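Local coordinates for probable 3-hydroxybutyryl-CoA dehydrogenase (Escherichia coli, PDB 3MOG), which catalyses the NAD-dependent oxidation of 3-hydroxyadipyl-CoA to 3-oxoadipyl-CoA in the phenylacetate degradation pathway, at residues D46-H49 and A50-N53; E64-E67 and R68-R72; W391-V394 and A395-N399; C460-L463 and R464-L468. One frame throughout, in Å; residues are numbered along the deposited sequence.

Contact 1 of 4, residues D46-H49 and A50-N53; sequences DGIH and ARLN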
ATOM      1  N   ASP C  46      -8.840  24.799 -40.073  1.00 64.23           N
ATOM      2  CA  ASP C  46      -9.644  24.119 -41.107  1.00 61.48           C
ATOM      3  C   ASP C  46     -10.712  23.222 -40.491  1.00 60.34           C
ATOM      4  O   ASP C  46     -11.861  23.231 -40.946  1.00 57.64           O
ATOM      5  CB  ASP C  46      -8.771  23.305 -42.067  1.00 63.50           C
ATOM      6  CG  ASP C  46      -7.906  24.180 -42.977  1.00 70.77           C
ATOM      7  OD1 ASP C  46      -8.241  25.375 -43.178  1.00 59.05           O
ATOM      8  OD2 ASP C  46      -6.874  23.663 -43.475  1.00 62.64           O
ATOM      9  N   GLY C  47     -10.324  22.462 -39.460  1.00 56.99           N
ATOM     10  CA  GLY C  47     -11.256  21.665 -38.657  1.00 54.06           C
ATOM     11  C   GLY C  47     -12.435  22.475 -38.123  1.00 55.69           C
ATOM     12  O   GLY C  47     -13.589  22.113 -38.356  1.00 56.55           O
ATOM     13  N   ILE C  48     -12.147  23.578 -37.431  1.00 53.32           N
ATOM     14  CA  ILE C  48     -13.191  24.453 -36.885  1.00 54.88           C
ATOM     15  C   ILE C  48     -14.099  25.038 -37.991  1.00 61.72           C
ATOM     16  O   ILE C  48     -15.327  25.046 -37.839  1.00 62.77           O
ATOM     17  CB  ILE C  48     -12.605  25.576 -35.997  1.00 53.65           C
ATOM     18  CG1 ILE C  48     -11.634  24.993 -34.965  1.00 44.36           C
ATOM     19  CG2 ILE C  48     -13.741  26.380 -35.310  1.00 50.64           C
ATOM     20  CD1 ILE C  48     -10.937  26.033 -34.111  1.00 44.17           C
ATOM     21  N   HIS C  49     -13.481  25.520 -39.078  1.00 61.73           N
ATOM     22  CA  HIS C  49     -14.208  25.951 -40.273  0.50 64.21           C
ATOM     23  C   HIS C  49     -15.183  24.864 -40.740  1.00 64.89           C
ATOM     24  O   HIS C  49     -16.380  25.121 -40.889  1.00 66.29           O
ATOM     25  CB  HIS C  49     -13.230  26.317 -41.404  0.50 65.82           C
ATOM     26  CG  HIS C  49     -12.790  27.750 -41.397  0.50 64.70           C
ATOM     27  ND1 HIS C  49     -13.192  28.656 -42.354  0.50 68.64           N
ATOM     28  CD2 HIS C  49     -11.979  28.431 -40.553  0.50 64.99           C
ATOM     29  CE1 HIS C  49     -12.649  29.834 -42.099  0.50 68.77           C
ATOM     30  NE2 HIS C  49     -11.909  29.724 -41.010  0.50 63.91           N
ATOM     31  N   ALA C  50     -14.664  23.648 -40.932  1.00 64.50           N
ATOM     32  CA  ALA C  50     -15.426  22.493 -41.418  1.00 65.54           C
ATOM     33  C   ALA C  50     -16.561  22.053 -40.509  1.00 66.64           C
ATOM     34  O   ALA C  50     -17.638  21.696 -40.994  1.00 72.30           O
ATOM     35  CB  ALA C  50     -14.495  21.325 -41.661  1.00 65.33           C
ATOM     36  N   ARG C  51     -16.324  22.073 -39.199  1.00 61.19           N
ATOM     37  CA  ARG C  51     -17.336  21.647 -38.238  1.00 64.48           C
ATOM     38  C   ARG C  51     -18.469  22.665 -38.101  1.00 68.52           C
ATOM     39  O   ARG C  51     -19.643  22.283 -38.064  1.00 66.88           O
ATOM     40  CB  ARG C  51     -16.718  21.329 -36.876  1.00 64.12           C
ATOM     41  CG  ARG C  51     -15.772  20.134 -36.898  1.00 65.65           C
ATOM     42  CD  ARG C  51     -15.400  19.672 -35.505  1.00 65.07           C
ATOM     43  NE  ARG C  51     -14.927  20.752 -34.636  1.00 63.39           N
ATOM     44  CZ  ARG C  51     -13.648  21.084 -34.466  1.00 68.56           C
ATOM     45  NH1 ARG C  51     -12.686  20.439 -35.121  1.00 47.56           N
ATOM     46  NH2 ARG C  51     -13.331  22.073 -33.633  1.00 69.61           N
ATOM     47  N   LEU C  52     -18.117  23.950 -38.043  1.00 67.39           N
ATOM     48  CA  LEU C  52     -19.113  25.021 -37.952  1.00 70.43           C
ATOM     49  C   LEU C  52     -19.950  25.189 -39.222  1.00 73.18           C
ATOM     50  O   LEU C  52     -21.146  25.498 -39.142  1.00 73.42           O
ATOM     51  CB  LEU C  52     -18.453  26.353 -37.600  1.00 69.15           C
ATOM     52  CG  LEU C  52     -17.831  26.519 -36.216  1.00 66.25           C
ATOM     53  CD1 LEU C  52     -17.236  27.887 -36.166  1.00 53.63           C
ATOM     54  CD2 LEU C  52     -18.836  26.337 -35.080  1.00 62.86           C
ATOM     55  N   ASN C  53     -19.322  24.988 -40.382  1.00 72.21           N
ATOM     56  CA  ASN C  53     -20.015  25.090 -41.663  1.00 71.69           C
ATOM     57  C   ASN C  53     -21.044  23.997 -41.871  1.00 74.72           C
ATOM     58  O   ASN C  53     -22.104  24.241 -42.467  1.00 72.01           O
ATOM     59  CB  ASN C  53     -19.034  25.152 -42.834  1.00 72.29           C
ATOM     60  CG  ASN C  53     -18.613  26.576 -43.162  1.00 78.30           C
ATOM     61  OD1 ASN C  53     -17.459  26.956 -42.969  1.00 84.89           O
ATOM     62  ND2 ASN C  53     -19.561  27.380 -43.646  1.00 73.31           N
TER
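Arg51 folds back onto Gly47 and Ile48, the turn before it in helix 38-57 of the Rossmann-type NAD-binding domain. Four i to i+4 backbone bonds, from Ala50 N to Asp46 O through to Asn53 N to His49 O, hold the two turns together. The arginine starts close to the helix: its CB stands 3.5 Å from Gly47 O, and CG is nearer, 3.3 Å from the same oxygen. CD and NE, a little farther off, still lie near Gly47 O; the bend about CG-CD (chi3 -51°) then brings CZ and the guanidinium back above the peptide that joins Gly47 to Ile48, with one face over Gly47 C and Ile48 N. NH1 ends 3.6 Å from Gly47 C, and glycine suits the place because it puts no side chain in the way. NH2 reaches past Ile48, 3.6 Å from CG1, toward its salt-bridge partner Glu22 on helix 15-26. On the buried side, Ile48 and Leu52 lie alongside each other and point the same way, Ile48 CG2 meeting Leu52 CD1 at 3.9 Å. Replacing Leu52 by an alanine would probably leave Ile48 CG2 without this neighbour and open a gap against Cys66, Thr69 and Leu70 of helix 63-71. Leu52 CG also rests on the oxygen its own N-H bonds to: CG lies 3.3 Å from Ile48 O, which accepts from Leu52 N at 3.0 Å.

Contact 2 of 4, residues E64-E67 and R68-R72; sequences ETCE and RTLKR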
ATOM      1  N   GLU C  64     -24.426  33.993 -40.022  1.00 50.22           N
ATOM      2  CA  GLU C  64     -23.781  35.159 -39.401  1.00 50.50           C
ATOM      3  C   GLU C  64     -22.819  34.762 -38.278  1.00 50.13           C
ATOM      4  O   GLU C  64     -21.653  35.160 -38.270  1.00 51.82           O
ATOM      5  CB  GLU C  64     -24.800  36.139 -38.834  1.00 47.93           C
ATOM      6  CG  GLU C  64     -24.130  37.280 -38.061  1.00 48.24           C
ATOM      7  CD  GLU C  64     -25.111  38.191 -37.359  1.00 56.94           C
ATOM      8  OE1 GLU C  64     -26.164  38.488 -37.957  1.00 57.68           O
ATOM      9  OE2 GLU C  64     -24.815  38.640 -36.229  1.00 58.24           O
ATOM     10  N   THR C  65     -23.328  33.981 -37.335  1.00 51.71           N
ATOM     11  CA  THR C  65     -22.569  33.620 -36.147  1.00 53.93           C
ATOM     12  C   THR C  65     -21.417  32.717 -36.549  1.00 54.05           C
ATOM     13  O   THR C  65     -20.320  32.848 -36.017  1.00 52.38           O
ATOM     14  CB  THR C  65     -23.493  33.017 -35.062  1.00 54.97           C
ATOM     15  OG1 THR C  65     -24.440  34.023 -34.674  1.00 47.84           O
ATOM     16  CG2 THR C  65     -22.715  32.571 -33.820  1.00 50.32           C
ATOM     17  N   CYS C  66     -21.657  31.858 -37.537  1.00 52.80           N
ATOM     18  CA  CYS C  66     -20.586  31.091 -38.142  1.00 53.29           C
ATOM     19  C   CYS C  66     -19.456  31.975 -38.651  1.00 56.74           C
ATOM     20  O   CYS C  66     -18.292  31.780 -38.268  1.00 58.06           O
ATOM     21  CB  CYS C  66     -21.104  30.238 -39.286  1.00 51.05           C
ATOM     22  SG  CYS C  66     -19.832  29.143 -39.947  1.00 57.53           S
ATOM     23  N   GLU C  67     -19.794  32.952 -39.491  1.00 56.74           N
ATOM     24  CA  GLU C  67     -18.761  33.776 -40.119  1.00 60.18           C
ATOM     25  C   GLU C  67     -18.057  34.694 -39.125  1.00 56.90           C
ATOM     26  O   GLU C  67     -16.844  34.893 -39.214  1.00 53.40           O
ATOM     27  CB  GLU C  67     -19.304  34.562 -41.324  1.00 68.77           C
ATOM     28  CG  GLU C  67     -18.200  35.040 -42.292  1.00 83.56           C
ATOM     29  CD  GLU C  67     -17.083  33.998 -42.504  1.00 93.61           C
ATOM     30  OE1 GLU C  67     -17.343  32.945 -43.139  1.00 89.28           O
ATOM     31  OE2 GLU C  67     -15.942  34.240 -42.033  1.00 89.36           O
ATOM     32  N   ARG C  68     -18.814  35.224 -38.164  1.00 53.56           N
ATOM     33  CA  ARG C  68     -18.230  36.062 -37.108  1.00 58.36           C
ATOM     34  C   ARG C  68     -17.297  35.279 -36.166  1.00 54.28           C
ATOM     35  O   ARG C  68     -16.282  35.813 -35.706  1.00 53.20           O
ATOM     36  CB  ARG C  68     -19.315  36.770 -36.298  1.00 59.28           C
ATOM     37  CG  ARG C  68     -20.051  37.868 -37.034  1.00 60.59           C
ATOM     38  CD  ARG C  68     -20.173  39.038 -36.098  1.00 66.64           C
ATOM     39  NE  ARG C  68     -21.549  39.475 -35.948  1.00 62.09           N
ATOM     40  CZ  ARG C  68     -21.935  40.451 -35.134  1.00 64.52           C
ATOM     41  NH1 ARG C  68     -21.043  41.099 -34.385  1.00 48.80           N
ATOM     42  NH2 ARG C  68     -23.217  40.772 -35.069  1.00 51.37           N
ATOM     43  N   THR C  69     -17.657  34.026 -35.887  1.00 52.98           N
ATOM     44  CA  THR C  69     -16.797  33.105 -35.136  1.00 52.53           C
ATOM     45  C   THR C  69     -15.452  32.884 -35.825  1.00 48.90           C
ATOM     46  O   THR C  69     -14.405  33.073 -35.202  1.00 52.11           O
ATOM     47  CB  THR C  69     -17.486  31.748 -34.894  1.00 52.45           C
ATOM     48  OG1 THR C  69     -18.723  31.968 -34.208  1.00 51.50           O
ATOM     49  CG2 THR C  69     -16.594  30.802 -34.055  1.00 47.16           C
ATOM     50  N   LEU C  70     -15.490  32.526 -37.108  1.00 53.14           N
ATOM     51  CA  LEU C  70     -14.267  32.216 -37.878  1.00 61.15           C
ATOM     52  C   LEU C  70     -13.301  33.387 -37.986  1.00 63.14           C
ATOM     53  O   LEU C  70     -12.082  33.200 -37.928  1.00 65.29           O
ATOM     54  CB  LEU C  70     -14.613  31.702 -39.272  1.00 52.80           C
ATOM     55  CG  LEU C  70     -15.484  30.449 -39.208  1.00 58.14           C
ATOM     56  CD1 LEU C  70     -15.972  30.037 -40.585  1.00 50.64           C
ATOM     57  CD2 LEU C  70     -14.747  29.311 -38.506  1.00 58.32           C
ATOM     58  N   LYS C  71     -13.863  34.587 -38.109  1.00 62.32           N
ATOM     59  CA  LYS C  71     -13.092  35.826 -38.172  1.00 65.34           C
ATOM     60  C   LYS C  71     -12.358  36.135 -36.855  1.00 62.70           C
ATOM     61  O   LYS C  71     -11.340  36.821 -36.860  1.00 59.96           O
ATOM     62  CB  LYS C  71     -14.027  36.985 -38.546  1.00 68.01           C
ATOM     63  CG  LYS C  71     -13.400  38.085 -39.384  1.00 75.34           C
ATOM     64  CD  LYS C  71     -14.441  38.722 -40.325  1.00 89.21           C
ATOM     65  CE  LYS C  71     -14.637  37.898 -41.609  1.00 93.68           C
ATOM     66  NZ  LYS C  71     -15.936  38.171 -42.298  1.00 93.96           N
ATOM     67  N   ARG C  72     -12.873  35.632 -35.735  1.00 57.98           N
ATOM     68  CA  ARG C  72     -12.263  35.902 -34.432  1.00 61.47           C
ATOM     69  C   ARG C  72     -11.104  34.954 -34.107  1.00 61.02           C
ATOM     70  O   ARG C  72     -10.375  35.171 -33.144  1.00 62.88           O
ATOM     71  CB  ARG C  72     -13.324  35.936 -33.313  1.00 59.12           C
ATOM     72  CG  ARG C  72     -14.213  37.184 -33.377  1.00 63.19           C
ATOM     73  CD  ARG C  72     -15.266  37.258 -32.281  1.00 59.90           C
ATOM     74  NE  ARG C  72     -16.368  36.320 -32.478  1.00 58.46           N
ATOM     75  CZ  ARG C  72     -17.651  36.662 -32.619  1.00 64.59           C
ATOM     76  NH1 ARG C  72     -18.025  37.936 -32.599  1.00 58.71           N
ATOM     77  NH2 ARG C  72     -18.571  35.717 -32.771  1.00 54.58           N
TER
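Arg68 N bonds to Glu64 O at 2.8 Å, the first of four successive i to i+4 backbone bonds that run on to Lys71 N and Glu67 O at 3.2 Å. Thr65 O accepts two hydrogen bonds, both from Thr69. Thr69 N reaches it at 2.9 Å and the hydroxyl Thr69 OG1 at 2.6 Å, one from each face of the carbonyl plane. The threonine can do this because OG1 sits beside its own backbone N (chi1 -57°), directed back down the helix; its hydroxyl is buried and is satisfied within the helix itself. Helix 63-71 packs beside helix 38-57 in the NAD-binding domain and leads into strand 73-76, an outermost strand of the Rossmann sheet. The side of the helix that faces helix 38-57 is largely apolar: Cys66 SG touches Leu70 CD1 at 4.0 Å, and Leu70 CG rests 3.2 Å from Cys66 O. Charged residues occupy the exposed side. Glu64 and Arg68 run side by side in the same direction, their carboxylate and guanidinium planes 27° apart, and form a salt bridge in which Arg68 NH2 gives a hydrogen bond to Glu64 OE2 at 2.9 Å, coming from above the carboxylate plane. Arg68 NE adds a weak bond to the same oxygen, so two nitrogens of the guanidinium converge on OE2. Three residues further along, Lys71 bends back toward Glu67, but the salt bridge between Glu67 OE2 and Lys71 NZ is long, at 3.9 Å.

Contact 3 of 4, residues W391-V394 and A395-N399; sequences WRTV and AMIIN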
ATOM      1  N   TRP C 391     -25.574  -2.808  -7.538  1.00 42.37           N
ATOM      2  CA  TRP C 391     -25.542  -2.271  -6.182  1.00 46.26           C
ATOM      3  C   TRP C 391     -24.128  -2.115  -5.672  1.00 45.46           C
ATOM      4  O   TRP C 391     -23.823  -1.118  -5.032  1.00 46.86           O
ATOM      5  CB  TRP C 391     -26.438  -3.064  -5.211  1.00 37.19           C
ATOM      6  CG  TRP C 391     -27.867  -2.604  -5.335  1.00 47.61           C
ATOM      7  CD1 TRP C 391     -28.794  -3.035  -6.247  1.00 41.51           C
ATOM      8  CD2 TRP C 391     -28.507  -1.573  -4.570  1.00 45.00           C
ATOM      9  NE1 TRP C 391     -29.978  -2.351  -6.080  1.00 50.76           N
ATOM     10  CE2 TRP C 391     -29.829  -1.448  -5.061  1.00 45.96           C
ATOM     11  CE3 TRP C 391     -28.095  -0.750  -3.511  1.00 43.91           C
ATOM     12  CZ2 TRP C 391     -30.740  -0.531  -4.532  1.00 39.07           C
ATOM     13  CZ3 TRP C 391     -29.003   0.160  -2.977  1.00 47.46           C
ATOM     14  CH2 TRP C 391     -30.314   0.263  -3.492  1.00 47.82           C
ATOM     15  N   ARG C 392     -23.267  -3.076  -6.004  1.00 44.75           N
ATOM     16  CA  ARG C 392     -21.860  -3.048  -5.592  1.00 42.12           C
ATOM     17  C   ARG C 392     -21.128  -1.843  -6.194  1.00 43.99           C
ATOM     18  O   ARG C 392     -20.369  -1.158  -5.489  1.00 39.84           O
ATOM     19  CB  ARG C 392     -21.176  -4.366  -5.985  1.00 44.57           C
ATOM     20  CG  ARG C 392     -19.700  -4.438  -5.667  1.00 36.88           C
ATOM     21  CD  ARG C 392     -19.273  -5.851  -5.491  1.00 39.04           C
ATOM     22  NE  ARG C 392     -17.819  -5.953  -5.350  1.00 39.30           N
ATOM     23  CZ  ARG C 392     -17.179  -7.072  -5.040  1.00 46.22           C
ATOM     24  NH1 ARG C 392     -17.885  -8.177  -4.821  1.00 41.08           N
ATOM     25  NH2 ARG C 392     -15.839  -7.089  -4.943  1.00 36.21           N
ATOM     26  N   THR C 393     -21.401  -1.571  -7.478  1.00 45.72           N
ATOM     27  CA  THR C 393     -20.752  -0.486  -8.230  1.00 42.70           C
ATOM     28  C   THR C 393     -21.264   0.889  -7.798  1.00 47.80           C
ATOM     29  O   THR C 393     -20.480   1.840  -7.651  1.00 42.84           O
ATOM     30  CB  THR C 393     -20.959  -0.650  -9.763  1.00 40.65           C
ATOM     31  OG1 THR C 393     -20.395  -1.899 -10.198  1.00 43.64           O
ATOM     32  CG2 THR C 393     -20.308   0.482 -10.537  1.00 36.05           C
ATOM     33  N   VAL C 394     -22.578   0.997  -7.598  1.00 44.11           N
ATOM     34  CA  VAL C 394     -23.174   2.292  -7.267  1.00 41.21           C
ATOM     35  C   VAL C 394     -22.812   2.695  -5.832  1.00 34.25           C
ATOM     36  O   VAL C 394     -22.414   3.826  -5.612  1.00 38.48           O
ATOM     37  CB  VAL C 394     -24.689   2.336  -7.550  1.00 43.37           C
ATOM     38  CG1 VAL C 394     -25.269   3.660  -7.109  1.00 39.15           C
ATOM     39  CG2 VAL C 394     -24.975   2.117  -9.058  1.00 42.10           C
ATOM     40  N   ALA C 395     -22.888   1.747  -4.887  1.00 36.41           N
ATOM     41  CA  ALA C 395     -22.366   1.932  -3.516  1.00 32.98           C
ATOM     42  C   ALA C 395     -20.949   2.484  -3.467  1.00 37.64           C
ATOM     43  O   ALA C 395     -20.684   3.459  -2.753  1.00 45.95           O
ATOM     44  CB  ALA C 395     -22.454   0.620  -2.690  1.00 29.02           C
ATOM     45  N   MET C 396     -20.045   1.887  -4.240  1.00 41.89           N
ATOM     46  CA  MET C 396     -18.644   2.356  -4.270  1.00 40.83           C
ATOM     47  C   MET C 396     -18.460   3.728  -4.923  1.00 40.15           C
ATOM     48  O   MET C 396     -17.642   4.515  -4.455  1.00 44.57           O
ATOM     49  CB  MET C 396     -17.737   1.318  -4.900  1.00 36.96           C
ATOM     50  CG  MET C 396     -17.501   0.112  -3.986  1.00 41.30           C
ATOM     51  SD  MET C 396     -16.388   0.442  -2.613  1.00 30.14           S
ATOM     52  CE  MET C 396     -14.890   0.469  -3.578  1.00 43.45           C
ATOM     53  N   ILE C 397     -19.232   4.020  -5.974  1.00 40.41           N
ATOM     54  CA  ILE C 397     -19.268   5.358  -6.577  1.00 39.55           C
ATOM     55  C   ILE C 397     -19.685   6.403  -5.527  1.00 42.57           C
ATOM     56  O   ILE C 397     -19.037   7.447  -5.377  1.00 45.97           O
ATOM     57  CB  ILE C 397     -20.246   5.415  -7.801  1.00 41.77           C
ATOM     58  CG1 ILE C 397     -19.672   4.667  -8.999  1.00 39.38           C
ATOM     59  CG2 ILE C 397     -20.531   6.849  -8.234  1.00 37.62           C
ATOM     60  CD1 ILE C 397     -20.688   4.407 -10.107  1.00 41.60           C
ATOM     61  N   ILE C 398     -20.755   6.095  -4.794  1.00 45.43           N
ATOM     62  CA  ILE C 398     -21.302   6.986  -3.754  1.00 44.19           C
ATOM     63  C   ILE C 398     -20.336   7.198  -2.568  1.00 38.01           C
ATOM     64  O   ILE C 398     -20.169   8.311  -2.060  1.00 40.20           O
ATOM     65  CB  ILE C 398     -22.653   6.427  -3.273  1.00 43.90           C
ATOM     66  CG1 ILE C 398     -23.688   6.494  -4.405  1.00 40.39           C
ATOM     67  CG2 ILE C 398     -23.151   7.128  -2.011  1.00 34.65           C
ATOM     68  CD1 ILE C 398     -24.959   5.713  -4.082  1.00 41.43           C
ATOM     69  N   ASN C 399     -19.700   6.118  -2.148  1.00 37.89           N
ATOM     70  CA  ASN C 399     -18.684   6.130  -1.096  1.00 38.89           C
ATOM     71  C   ASN C 399     -17.520   7.070  -1.424  1.00 38.30           C
ATOM     72  O   ASN C 399     -17.116   7.898  -0.597  1.00 40.99           O
ATOM     73  CB  ASN C 399     -18.168   4.709  -0.917  1.00 31.31           C
ATOM     74  CG  ASN C 399     -17.603   4.458   0.457  1.00 44.36           C
ATOM     75  OD1 ASN C 399     -18.062   5.022   1.446  1.00 37.75           O
ATOM     76  ND2 ASN C 399     -16.618   3.565   0.529  1.00 32.64           N
TER
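Val394 and Ile398 cross at a slant, with Val394 CG1 3.7 Å from CD1 at the end of Ile398. The valine places CG1 anti to its backbone N (chi1 176°), on the side of its carbonyl carbon and therefore facing the next turn. Ile398 CG1 lies 3.2 Å from Val394 O, the oxygen that accepts Ile398 N at 2.9 Å. One residue earlier the pattern recurs: Thr393 CG2 approaches Ile397 CD1 at 4.0 Å, and Ile397 CG1 sits 3.2 Å from Thr393 O. Ala395 CB lies 3.2 Å from Trp391 O, the oxygen that accepts Ala395 N. The apolar, beta-branched Val394, Ile397 and Ile398 suit positions covered by other helices and loops: Trp432 and Leu436 pack on Val394, Trp438 on Ile398, and Pro429 and Phe226 on Ile397. A serine in place of Ile398 would probably leave Val394 CG1 and Trp438 facing a gap and bring a hydroxyl into an apolar setting. The polar groups are paired too: Thr393 OG1 turns back to Leu389 O, and the buried Arg392 forms a salt bridge with Glu201 and hydrogen bonds with Tyr452 and Tyr457. This is the interior packing of helix 390-406, a buried helix of the second C-terminal domain of the 3-hydroxyacyl-CoA dehydrogenase family, packed against helices 429-436, 438-452 and, from the first C-terminal domain, 196-207.

Contact 4 of 4, residues C460-L463 and R464-L468; sequences CSLL and RQRAL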
ATOM      1  N   CYS C 460     -16.899   5.143   4.227  1.00 39.05           N
ATOM      2  CA  CYS C 460     -16.137   6.313   4.660  1.00 44.35           C
ATOM      3  C   CYS C 460     -16.821   6.967   5.864  1.00 42.30           C
ATOM      4  O   CYS C 460     -17.997   6.716   6.124  1.00 42.59           O
ATOM      5  CB  CYS C 460     -15.869   7.305   3.516  1.00 43.72           C
ATOM      6  SG  CYS C 460     -17.266   8.280   3.073  1.00 51.47           S
ATOM      7  N   SER C 461     -16.083   7.799   6.592  1.00 39.97           N
ATOM      8  CA  SER C 461     -16.581   8.355   7.852  1.00 40.71           C
ATOM      9  C   SER C 461     -17.900   9.149   7.673  1.00 41.78           C
ATOM     10  O   SER C 461     -18.814   9.033   8.505  1.00 41.55           O
ATOM     11  CB  SER C 461     -15.463   9.143   8.550  1.00 35.53           C
ATOM     12  OG  SER C 461     -15.977  10.086   9.473  1.00 42.06           O
ATOM     13  N   LEU C 462     -18.026   9.872   6.554  1.00 45.24           N
ATOM     14  CA  LEU C 462     -19.261  10.630   6.240  1.00 45.27           C
ATOM     15  C   LEU C 462     -20.463   9.738   5.908  1.00 43.06           C
ATOM     16  O   LEU C 462     -21.613  10.120   6.155  1.00 47.52           O
ATOM     17  CB  LEU C 462     -19.024  11.655   5.110  1.00 44.46           C
ATOM     18  CG  LEU C 462     -20.158  12.637   4.773  1.00 44.86           C
ATOM     19  CD1 LEU C 462     -20.524  13.496   5.993  1.00 41.26           C
ATOM     20  CD2 LEU C 462     -19.775  13.520   3.588  1.00 44.15           C
ATOM     21  N   LEU C 463     -20.206   8.558   5.344  1.00 39.52           N
ATOM     22  CA  LEU C 463     -21.275   7.596   5.137  1.00 42.14           C
ATOM     23  C   LEU C 463     -21.846   7.132   6.468  1.00 41.07           C
ATOM     24  O   LEU C 463     -23.072   7.170   6.638  1.00 41.53           O
ATOM     25  CB  LEU C 463     -20.855   6.409   4.255  1.00 42.13           C
ATOM     26  CG  LEU C 463     -21.872   5.290   3.973  1.00 44.26           C
ATOM     27  CD1 LEU C 463     -23.150   5.772   3.301  1.00 41.21           C
ATOM     28  CD2 LEU C 463     -21.243   4.194   3.128  1.00 39.41           C
ATOM     29  N   ARG C 464     -20.989   6.728   7.412  1.00 35.83           N
ATOM     30  CA  ARG C 464     -21.484   6.355   8.764  1.00 42.33           C
ATOM     31  C   ARG C 464     -22.266   7.510   9.385  1.00 45.22           C
ATOM     32  O   ARG C 464     -23.333   7.302   9.963  1.00 47.93           O
ATOM     33  CB  ARG C 464     -20.363   5.931   9.733  1.00 39.11           C
ATOM     34  CG  ARG C 464     -19.438   4.818   9.205  1.00 43.32           C
ATOM     35  CD  ARG C 464     -18.593   4.216  10.327  1.00 36.14           C
ATOM     36  NE  ARG C 464     -17.808   3.088   9.844  1.00 47.67           N
ATOM     37  CZ  ARG C 464     -18.237   1.832   9.769  1.00 51.11           C
ATOM     38  NH1 ARG C 464     -19.461   1.497  10.170  1.00 50.77           N
ATOM     39  NH2 ARG C 464     -17.422   0.895   9.311  1.00 50.78           N
ATOM     40  N   GLN C 465     -21.717   8.717   9.239  1.00 47.56           N
ATOM     41  CA  GLN C 465     -22.318   9.948   9.731  1.00 47.46           C
ATOM     42  C   GLN C 465     -23.702  10.170   9.132  1.00 46.26           C
ATOM     43  O   GLN C 465     -24.638  10.526   9.855  1.00 46.61           O
ATOM     44  CB  GLN C 465     -21.390  11.131   9.437  1.00 47.19           C
ATOM     45  CG  GLN C 465     -21.889  12.528   9.835  1.00 62.42           C
ATOM     46  CD  GLN C 465     -20.798  13.611   9.674  1.00 82.13           C
ATOM     47  OE1 GLN C 465     -21.096  14.776   9.356  1.00 79.15           O
ATOM     48  NE2 GLN C 465     -19.531  13.222   9.885  1.00 71.28           N
ATOM     49  N   ARG C 466     -23.842   9.936   7.828  1.00 42.76           N
ATOM     50  CA  ARG C 466     -25.141  10.127   7.178  1.00 48.39           C
ATOM     51  C   ARG C 466     -26.153   9.016   7.455  1.00 52.33           C
ATOM     52  O   ARG C 466     -27.361   9.272   7.474  1.00 49.85           O
ATOM     53  CB  ARG C 466     -24.997  10.392   5.681  1.00 49.43           C
ATOM     54  CG  ARG C 466     -24.495  11.798   5.406  1.00 47.31           C
ATOM     55  CD  ARG C 466     -24.787  12.220   3.995  1.00 53.36           C
ATOM     56  NE  ARG C 466     -24.353  13.589   3.791  1.00 55.70           N
ATOM     57  CZ  ARG C 466     -24.392  14.249   2.639  1.00 61.70           C
ATOM     58  NH1 ARG C 466     -24.843  13.672   1.529  1.00 59.26           N
ATOM     59  NH2 ARG C 466     -23.961  15.502   2.603  1.00 62.56           N
ATOM     60  N   ALA C 467     -25.659   7.798   7.687  1.00 46.27           N
ATOM     61  CA  ALA C 467     -26.513   6.678   8.068  1.00 48.72           C
ATOM     62  C   ALA C 467     -27.110   6.915   9.446  1.00 48.18           C
ATOM     63  O   ALA C 467     -28.303   6.686   9.652  1.00 50.33           O
ATOM     64  CB  ALA C 467     -25.743   5.381   8.050  1.00 44.64           C
ATOM     65  N   LEU C 468     -26.274   7.384  10.370  1.00 46.27           N
ATOM     66  CA  LEU C 468     -26.714   7.768  11.712  1.00 52.34           C
ATOM     67  C   LEU C 468     -27.767   8.869  11.729  1.00 53.62           C
ATOM     68  O   LEU C 468     -28.695   8.797  12.527  1.00 60.34           O
ATOM     69  CB  LEU C 468     -25.530   8.161  12.596  1.00 45.16           C
ATOM     70  CG  LEU C 468     -24.816   6.978  13.247  1.00 60.02           C
ATOM     71  CD1 LEU C 468     -23.416   7.342  13.701  1.00 58.68           C
ATOM     72  CD2 LEU C 468     -25.633   6.431  14.418  1.00 67.78           C
TER
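Leu462 and Gln465 make the main side-chain contact, a methyl against an amide. Both residues hold CG anti to the backbone N (chi1 -173° for Leu462, 178° for Gln465), and Leu462 CD1 settles against the end of the glutamine, 3.6 Å from OE1 and 3.7 Å from CD of Gln465. Apolar carbon also meets carbonyl oxygen: Arg466 CB and CG lie along Leu462 O, each 3.4 Å away, before the extended chain leads its charged end off. Backbone bonds open the helix. Cys460, at the N-cap, offers its O to Arg464 N at 3.3 Å; Gln465 N follows on Ser461 O, Arg466 N on Leu462 O at 2.8 Å, and Ala467 N on Leu463 O at 2.9 Å. Asn399 OD1 takes up Cys460 N, which ties the start of the helix to helix 390-406. The charged and polar ends look outside these two turns. Arg466 bridges to Glu412 and Arg464 to Glu446, and the long extended arms of both arginines suit this reach. Arg464 NE also bonds to the backbone O of His451 of the second subunit, and Ser461 OG to the His451 NE2 of that subunit. This is the last helix of the second C-terminal domain, its buried side carrying Leu463 and Ala467 against helix 438-452, with Ser461, Arg464 and Leu468 at an interface with the second subunit of the homotrimer.

Overall arrangement
Contacts 1 and 2 come first along the chain, on the consecutive helices 38-57 and 63-71 of the NAD-binding domain. Their centres are 11 Å apart, and the facing sides of the two helices pack together through His49, Leu52, Cys66, Thr69 and Leu70. Contacts 3 and 4 follow much later, on helices 390-406 and 461-473 of the second C-terminal domain, with centres 14 Å apart; there Asn399 of contact 3 meets the start of the helix of contact 4. The two pairs are 41 to 52 Å apart, centre to centre, and do not touch. One pair thus belongs to the nucleotide-binding module, the other to the helical module that also takes part in subunit assembly.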